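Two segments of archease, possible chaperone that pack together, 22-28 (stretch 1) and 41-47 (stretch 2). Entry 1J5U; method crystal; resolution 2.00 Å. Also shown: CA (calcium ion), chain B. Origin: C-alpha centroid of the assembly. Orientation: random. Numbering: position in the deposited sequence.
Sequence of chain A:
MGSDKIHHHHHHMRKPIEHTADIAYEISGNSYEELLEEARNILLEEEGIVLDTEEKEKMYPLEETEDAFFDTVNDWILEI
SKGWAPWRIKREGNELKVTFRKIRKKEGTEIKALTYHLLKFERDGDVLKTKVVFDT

Stretch 1 22-28: DIAYEIS
Stretch 2 41-47: NILLEEE

Tyr25 OH lies 2.7 Å from Glu46 OE1, yet the angle is too poor for a hydrogen bond. No hydrogen bond joins the two stretches; the contact rests on side-chain packing and buries 273 Å² in total.

Residues 23-28 form an extended strand, with phi from -145° to -108° and psi from 122° to 156°. Residues 41-46 are helical, with phi from -70° to -53° and psi from -49° to -40°. Along stretch 2, Glu45 N donates to Asn41 O (3.0 Å), Glu46 N to Ile42 O (2.7 Å) and Glu47 N to Leu43 O (3.1 Å). The axes approach to 11.3 Å, and their directions differ by 141°. In register, the CA atoms of Ile23 and Glu46 are 9.8 Å apart, those of Tyr25 and Ile42 8.4 Å.

Strand alternation points Ile23, Tyr25 and Ile27 toward the helix, and Ala24 and Glu26 away. Tyr25 (chi1 m, chi2 72°) lays one ring face against Ile42 (m, t). Ile42 CD1 is 3.4 Å from Tyr25 CG, and Ile42 CG2 sits 3.9 Å from the ring centroid, a CH-pi contact. Ile42 CD1 also meets Ile27 CG2 at 3.6 Å; Ile27 is p, t. Ile23 (p, t) places CD1 3.7 Å from Glu46 CG, the aliphatic part of that side chain. Glu46 is t, p, with chi3 41°.

Beyond the interface, Asp22 OD2 binds calcium at 2.5 Å.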

# COMPACT_ATOMS: atom_id res chain seq x y z
N ASP A 22 3.43 5.74 -11.69
CA ASP A 22 3.88 7.07 -11.28
C ASP A 22 4.97 7.14 -10.24
O ASP A 22 5.91 7.93 -10.39
CB ASP A 22 2.69 7.91 -10.80
CG ASP A 22 1.77 8.28 -11.94
OD1 ASP A 22 2.23 8.91 -12.92
OD2 ASP A 22 0.58 7.93 -11.87
N ILE A 23 4.85 6.37 -9.16
CA ILE A 23 5.89 6.38 -8.14
C ILE A 23 6.24 4.95 -7.80
O ILE A 23 5.37 4.07 -7.83
CB ILE A 23 5.48 7.15 -6.85
CG1 ILE A 23 4.35 6.43 -6.13
CG2 ILE A 23 5.03 8.58 -7.21
CD1 ILE A 23 3.99 7.12 -4.79
N ALA A 24 7.51 4.73 -7.49
CA ALA A 24 8.00 3.40 -7.21
C ALA A 24 8.88 3.30 -5.99
O ALA A 24 9.64 4.21 -5.69
CB ALA A 24 8.77 2.88 -8.42
N TYR A 25 8.76 2.18 -5.28
CA TYR A 25 9.60 1.91 -4.12
C TYR A 25 10.02 0.47 -4.17
O TYR A 25 9.35 -0.38 -4.77
CB TYR A 25 8.86 2.09 -2.79
CG TYR A 25 8.27 3.45 -2.54
CD1 TYR A 25 7.15 3.87 -3.25
CD2 TYR A 25 8.82 4.32 -1.58
CE1 TYR A 25 6.60 5.10 -3.02
CE2 TYR A 25 8.26 5.56 -1.35
CZ TYR A 25 7.15 5.95 -2.08
OH TYR A 25 6.58 7.20 -1.92
N GLU A 26 11.14 0.18 -3.52
CA GLU A 26 11.59 -1.17 -3.37
C GLU A 26 11.32 -1.41 -1.89
O GLU A 26 11.79 -0.65 -1.05
CB GLU A 26 13.08 -1.31 -3.63
CG GLU A 26 13.58 -2.75 -3.54
CD GLU A 26 13.08 -3.62 -4.69
OE1 GLU A 26 12.79 -3.07 -5.78
OE2 GLU A 26 13.00 -4.87 -4.51
N ILE A 27 10.51 -2.43 -1.57
CA ILE A 27 10.24 -2.74 -0.18
C ILE A 27 10.91 -4.07 0.15
O ILE A 27 11.03 -4.96 -0.70
CB ILE A 27 8.71 -2.81 0.13
CG1 ILE A 27 8.02 -3.80 -0.82
CG2 ILE A 27 8.11 -1.42 0.05
CD1 ILE A 27 6.54 -4.02 -0.50
N SER A 28 11.38 -4.19 1.38
CA SER A 28 12.07 -5.40 1.78
C SER A 28 11.76 -5.71 3.22
O SER A 28 11.48 -4.81 4.00
CB SER A 28 13.57 -5.21 1.61
OG SER A 28 13.97 -4.04 2.29
N ASN A 41 3.50 1.79 5.50
CA ASN A 41 4.38 2.93 5.74
C ASN A 41 4.40 3.90 4.55
O ASN A 41 4.35 5.11 4.73
CB ASN A 41 5.81 2.45 6.05
CG ASN A 41 5.91 1.74 7.38
OD1 ASN A 41 5.00 1.85 8.21
ND2 ASN A 41 7.00 1.01 7.60
N ILE A 42 4.48 3.36 3.34
CA ILE A 42 4.50 4.17 2.12
C ILE A 42 3.23 5.02 1.98
O ILE A 42 3.31 6.23 1.73
CB ILE A 42 4.66 3.27 0.85
CG1 ILE A 42 6.08 2.66 0.81
CG2 ILE A 42 4.40 4.11 -0.43
CD1 ILE A 42 6.30 1.68 -0.35
N LEU A 43 2.06 4.38 2.16
CA LEU A 43 0.78 5.07 2.06
C LEU A 43 0.66 6.25 3.03
O LEU A 43 0.25 7.36 2.64
CB LEU A 43 -0.39 4.06 2.29
CG LEU A 43 -0.58 2.96 1.23
CD1 LEU A 43 -1.76 2.06 1.63
CD2 LEU A 43 -0.86 3.60 -0.16
N LEU A 44 1.02 6.03 4.29
CA LEU A 44 0.96 7.07 5.32
C LEU A 44 1.95 8.22 5.06
O LEU A 44 1.62 9.41 5.20
CB LEU A 44 1.29 6.47 6.69
CG LEU A 44 0.33 5.39 7.18
CD1 LEU A 44 0.80 4.82 8.51
CD2 LEU A 44 -1.05 6.00 7.31
N GLU A 45 3.16 7.85 4.68
CA GLU A 45 4.21 8.82 4.41
C GLU A 45 3.95 9.63 3.14
O GLU A 45 4.02 10.85 3.15
CB GLU A 45 5.55 8.09 4.31
CG GLU A 45 6.66 8.86 3.60
CD GLU A 45 7.83 7.95 3.23
OE1 GLU A 45 8.37 7.30 4.15
OE2 GLU A 45 8.19 7.88 2.04
N GLU A 46 3.64 8.93 2.05
CA GLU A 46 3.40 9.57 0.77
C GLU A 46 2.20 10.50 0.82
O GLU A 46 2.21 11.60 0.23
CB GLU A 46 3.22 8.47 -0.30
CG GLU A 46 3.01 8.95 -1.71
CD GLU A 46 4.12 9.86 -2.19
OE1 GLU A 46 5.30 9.59 -1.90
OE2 GLU A 46 3.80 10.84 -2.87
N GLU A 47 1.15 10.08 1.52
CA GLU A 47 -0.05 10.90 1.63
C GLU A 47 -0.02 11.91 2.78
O GLU A 47 -0.92 12.73 2.91
CB GLU A 47 -1.28 10.01 1.77
CG GLU A 47 -1.53 9.13 0.55
CD GLU A 47 -2.99 8.73 0.44
OE1 GLU A 47 -3.66 8.70 1.50
OE2 GLU A 47 -3.46 8.45 -0.67
CA CA B . -1.52 8.34 -13.08
O HOH W 1 0.32 9.99 -14.27
O HOH W 2 -2.52 11.03 -13.31
O HOH W 3 -2.92 8.37 -15.50